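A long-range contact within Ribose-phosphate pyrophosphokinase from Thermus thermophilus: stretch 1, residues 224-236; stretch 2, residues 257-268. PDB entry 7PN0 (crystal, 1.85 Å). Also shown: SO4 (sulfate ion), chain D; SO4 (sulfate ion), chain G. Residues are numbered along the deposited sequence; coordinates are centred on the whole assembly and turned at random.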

# COMPACT_ATOMS: atom_id res chain seq x y z
N ALA A 224 -37.03 17.37 -4.93
CA ALA A 224 -38.09 17.88 -4.02
C ALA A 224 -39.27 16.91 -3.95
O ALA A 224 -40.31 17.33 -3.43
N GLY A 225 -39.11 15.65 -4.39
CA GLY A 225 -40.15 14.60 -4.29
C GLY A 225 -40.61 14.37 -2.85
O GLY A 225 -41.85 14.40 -2.61
N SER A 226 -39.69 14.16 -1.91
CA SER A 226 -40.03 13.95 -0.48
C SER A 226 -40.56 15.24 0.18
O SER A 226 -41.53 15.18 0.98
N LEU A 227 -40.01 16.41 -0.14
CA LEU A 227 -40.48 17.71 0.42
C LEU A 227 -41.97 17.91 0.06
O LEU A 227 -42.78 18.13 0.97
N VAL A 228 -42.31 17.76 -1.21
CA VAL A 228 -43.68 17.92 -1.79
C VAL A 228 -44.67 17.01 -1.07
O VAL A 228 -45.75 17.51 -0.64
N GLU A 229 -44.34 15.72 -0.93
CA GLU A 229 -45.23 14.71 -0.31
C GLU A 229 -45.51 15.12 1.13
O GLU A 229 -46.65 15.02 1.58
N ALA A 230 -44.46 15.50 1.87
CA ALA A 230 -44.59 15.85 3.30
C ALA A 230 -45.50 17.08 3.42
O ALA A 230 -46.39 17.09 4.29
N VAL A 231 -45.26 18.09 2.59
CA VAL A 231 -46.04 19.37 2.66
C VAL A 231 -47.50 19.04 2.35
O VAL A 231 -48.38 19.56 3.08
N GLU A 232 -47.77 18.26 1.30
CA GLU A 232 -49.16 17.91 0.90
C GLU A 232 -49.82 17.15 2.05
O GLU A 232 -50.95 17.52 2.43
N ALA A 233 -49.15 16.14 2.62
CA ALA A 233 -49.64 15.35 3.77
C ALA A 233 -49.99 16.29 4.93
O ALA A 233 -51.02 16.07 5.57
N LEU A 234 -49.13 17.27 5.20
CA LEU A 234 -49.23 18.17 6.38
C LEU A 234 -50.41 19.13 6.18
O LEU A 234 -51.14 19.39 7.16
N MET A 235 -50.61 19.62 4.96
CA MET A 235 -51.78 20.49 4.69
C MET A 235 -53.06 19.62 4.74
O MET A 235 -54.05 20.10 5.30
N GLN A 236 -53.01 18.36 4.31
CA GLN A 236 -54.19 17.45 4.44
C GLN A 236 -54.48 17.19 5.92
O GLN A 236 -55.66 17.00 6.23
N ASP A 257 -40.00 23.82 -10.12
CA ASP A 257 -41.44 23.77 -10.53
C ASP A 257 -42.28 23.20 -9.39
O ASP A 257 -43.37 23.72 -9.15
N ARG A 258 -41.81 22.14 -8.74
CA ARG A 258 -42.56 21.42 -7.68
C ARG A 258 -42.71 22.32 -6.46
O ARG A 258 -43.80 22.39 -5.87
N ILE A 259 -41.62 22.99 -6.07
CA ILE A 259 -41.61 23.96 -4.94
C ILE A 259 -42.54 25.13 -5.25
O ILE A 259 -43.27 25.50 -4.34
N ALA A 260 -42.52 25.69 -6.45
CA ALA A 260 -43.42 26.81 -6.85
C ALA A 260 -44.88 26.36 -6.73
O ALA A 260 -45.68 27.15 -6.27
N LYS A 261 -45.18 25.11 -7.09
CA LYS A 261 -46.55 24.53 -7.16
C LYS A 261 -47.04 24.18 -5.75
O LYS A 261 -48.24 24.30 -5.49
N SER A 262 -46.13 23.69 -4.90
CA SER A 262 -46.40 23.30 -3.49
C SER A 262 -46.86 24.51 -2.70
O SER A 262 -46.42 25.63 -2.94
N PRO A 263 -47.74 24.32 -1.70
CA PRO A 263 -48.08 25.40 -0.77
C PRO A 263 -46.96 25.73 0.22
O PRO A 263 -47.15 26.55 1.08
N VAL A 264 -45.81 25.06 0.12
CA VAL A 264 -44.69 25.32 1.07
C VAL A 264 -44.38 26.83 1.08
O VAL A 264 -44.27 27.42 0.01
N LYS A 265 -44.23 27.43 2.25
CA LYS A 265 -44.03 28.89 2.34
C LYS A 265 -42.67 29.26 1.81
O LYS A 265 -42.51 30.32 1.20
N GLU A 266 -41.67 28.48 2.21
CA GLU A 266 -40.28 28.83 1.90
C GLU A 266 -39.44 27.58 2.01
O GLU A 266 -39.78 26.70 2.83
N VAL A 267 -38.36 27.55 1.25
CA VAL A 267 -37.40 26.42 1.26
C VAL A 267 -36.01 27.04 1.38
O VAL A 267 -35.62 27.81 0.47
N ALA A 268 -35.32 26.72 2.46
CA ALA A 268 -33.98 27.23 2.76
C ALA A 268 -32.99 26.07 2.62
O ALA A 268 -33.31 24.96 3.06

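No direct hydrogen bond joins the two stretches; their one polar link is a water. It donates to Val228 O (3.0 Å from the water oxygen) and lies 2.6 Å from Ser262 OG, so it joins a carbonyl of the first helix to Ser262, the first residue beyond the second helix. The Ser262 side chain, chi1 in the t well, points toward the first helix, and its OG also accepts a hydrogen bond from Val264 N (3.1 Å), bracing the turn that follows.

The remainder of the contact is largely apolar. From the helix 225-236, Leu227, Val228, Val231 and Met235 point toward the second stretch. Leu227, t at both chi angles, reaches past the turn to the strand, where its CD1 lies 3.8 Å from Val267 CG1. Val228 has an off-rotamer chi1 of 148° and places CG2 3.8 Å from Arg258 CB. Val231, chi1 t, fits against the turn: CG1 approaches Ser262 OG at 3.4 Å and Pro263 CG at 3.8 Å, while CG2 packs 3.9 Å from Val264 CB. Met235, m at all three chi angles, covers the more exposed end, with CG 3.8 Å from Pro263 CG. At the other end, Ala224 CB meets Ile259 CG1 at 4.1 Å.

Arg258 leaves its CB among these apolar groups and extends, m then t at chi2 and chi3, along the start of the first helix. Its NH2 comes within 3.4 Å of Gly225 CA, and its NH1 donates to O4 of the chain G sulfate (2.7 Å). That sulfate also brings O1 to 3.2 Å from Gly225 CA, and an ideal CB on this glycine would clash with O1. The chain D sulfate accepts hydrogen bonds at the helix N-terminus, from Ala224 N to O4 (2.8 Å), Ser226 N to O3 (2.9 Å) and Leu227 N to O1 (3.0 Å).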

# COMPACT_ATOMS: atom_id res chain seq x y z
CB ALA A 224 -38.54 19.25 -4.47
CB SER A 226 -38.88 13.38 0.27
OG SER A 226 -39.10 13.56 1.65
CB LEU A 227 -39.57 18.82 -0.12
CG LEU A 227 -39.82 20.24 0.39
CD1 LEU A 227 -38.62 21.12 0.11
CD2 LEU A 227 -41.04 20.86 -0.27
CB VAL A 228 -43.64 17.66 -3.32
CG1 VAL A 228 -44.92 17.04 -3.87
CG2 VAL A 228 -43.30 18.94 -4.06
CB GLU A 229 -44.57 13.32 -0.25
CG GLU A 229 -44.60 12.53 -1.53
CD GLU A 229 -44.23 11.06 -1.34
OE1 GLU A 229 -44.33 10.57 -0.19
OE2 GLU A 229 -43.84 10.40 -2.31
CB ALA A 230 -43.24 16.08 3.90
CB VAL A 231 -45.48 20.44 1.71
CG1 VAL A 231 -46.39 21.67 1.67
CG2 VAL A 231 -44.07 20.85 2.11
CB GLU A 232 -49.19 17.06 -0.38
CG GLU A 232 -48.99 17.84 -1.67
CD GLU A 232 -49.35 17.03 -2.90
OE1 GLU A 232 -49.83 15.87 -2.75
OE2 GLU A 232 -49.14 17.53 -4.01
CB ALA A 233 -48.63 14.34 4.22
CB LEU A 234 -47.91 18.92 6.57
CG LEU A 234 -46.88 18.20 7.44
CD1 LEU A 234 -45.48 18.81 7.27
CD2 LEU A 234 -47.30 18.22 8.91
CB MET A 235 -51.66 21.22 3.35
CG MET A 235 -50.46 22.18 3.26
SD MET A 235 -50.19 23.29 4.69
CE MET A 235 -51.54 24.46 4.45
CB GLN A 236 -54.02 16.13 3.68
CG GLN A 236 -54.15 16.26 2.17
CD GLN A 236 -53.54 15.09 1.42
OE1 GLN A 236 -53.33 14.00 1.96
NE2 GLN A 236 -53.23 15.32 0.16
CB ASP A 257 -41.66 22.93 -11.80
CG ASP A 257 -41.06 23.48 -13.09
OD1 ASP A 257 -40.68 24.66 -13.15
OD2 ASP A 257 -40.97 22.71 -14.03
CB ARG A 258 -41.84 20.12 -7.32
CG ARG A 258 -42.10 18.98 -8.29
CD ARG A 258 -41.30 17.76 -7.87
NE ARG A 258 -41.65 16.58 -8.63
CZ ARG A 258 -41.08 15.39 -8.47
NH1 ARG A 258 -41.46 14.36 -9.23
NH2 ARG A 258 -40.08 15.23 -7.61
CB ILE A 259 -40.16 24.39 -4.66
CG1 ILE A 259 -39.36 23.21 -4.12
CG2 ILE A 259 -40.12 25.58 -3.72
CD1 ILE A 259 -37.86 23.46 -4.07
CB ALA A 260 -43.11 27.27 -8.24
CB LYS A 261 -46.58 23.25 -7.99
CG LYS A 261 -46.93 23.41 -9.47
CD LYS A 261 -47.49 22.13 -10.11
CE LYS A 261 -48.63 22.37 -11.08
NZ LYS A 261 -48.18 23.05 -12.32
CB SER A 262 -45.15 22.68 -2.87
OG SER A 262 -45.30 22.43 -1.48
CB PRO A 263 -49.30 24.86 -0.01
CG PRO A 263 -49.23 23.37 -0.16
CD PRO A 263 -48.54 23.11 -1.48
CB VAL A 264 -43.44 24.48 0.74
CG1 VAL A 264 -42.82 24.86 -0.59
CG2 VAL A 264 -42.43 24.50 1.87
CB LYS A 265 -44.13 29.39 3.78
CG LYS A 265 -45.56 29.54 4.26
CD LYS A 265 -46.34 30.51 3.40
CE LYS A 265 -47.70 30.85 3.97
NZ LYS A 265 -48.27 32.02 3.26
CB GLU A 266 -39.81 29.89 2.88
CG GLU A 266 -38.52 30.55 2.49
CD GLU A 266 -38.31 31.84 3.27
OE1 GLU A 266 -37.65 31.80 4.29
OE2 GLU A 266 -38.85 32.86 2.85
CB VAL A 267 -37.55 25.55 0.01
CG1 VAL A 267 -36.59 24.37 0.04
CG2 VAL A 267 -39.00 25.08 -0.15
CB ALA A 268 -33.94 27.83 4.13
S SO4 D . -36.16 15.46 -1.78
O1 SO4 D . -37.17 16.35 -1.19
O2 SO4 D . -35.17 15.16 -0.77
O3 SO4 D . -36.81 14.22 -2.19
O4 SO4 D . -35.50 16.10 -2.89
S SO4 G . -39.00 11.77 -7.75
O1 SO4 G . -39.46 12.33 -6.51
O2 SO4 G . -37.63 12.07 -7.97
O3 SO4 G . -39.19 10.36 -7.67
O4 SO4 G . -39.76 12.32 -8.84
O HOH W 1 -46.51 20.18 -1.64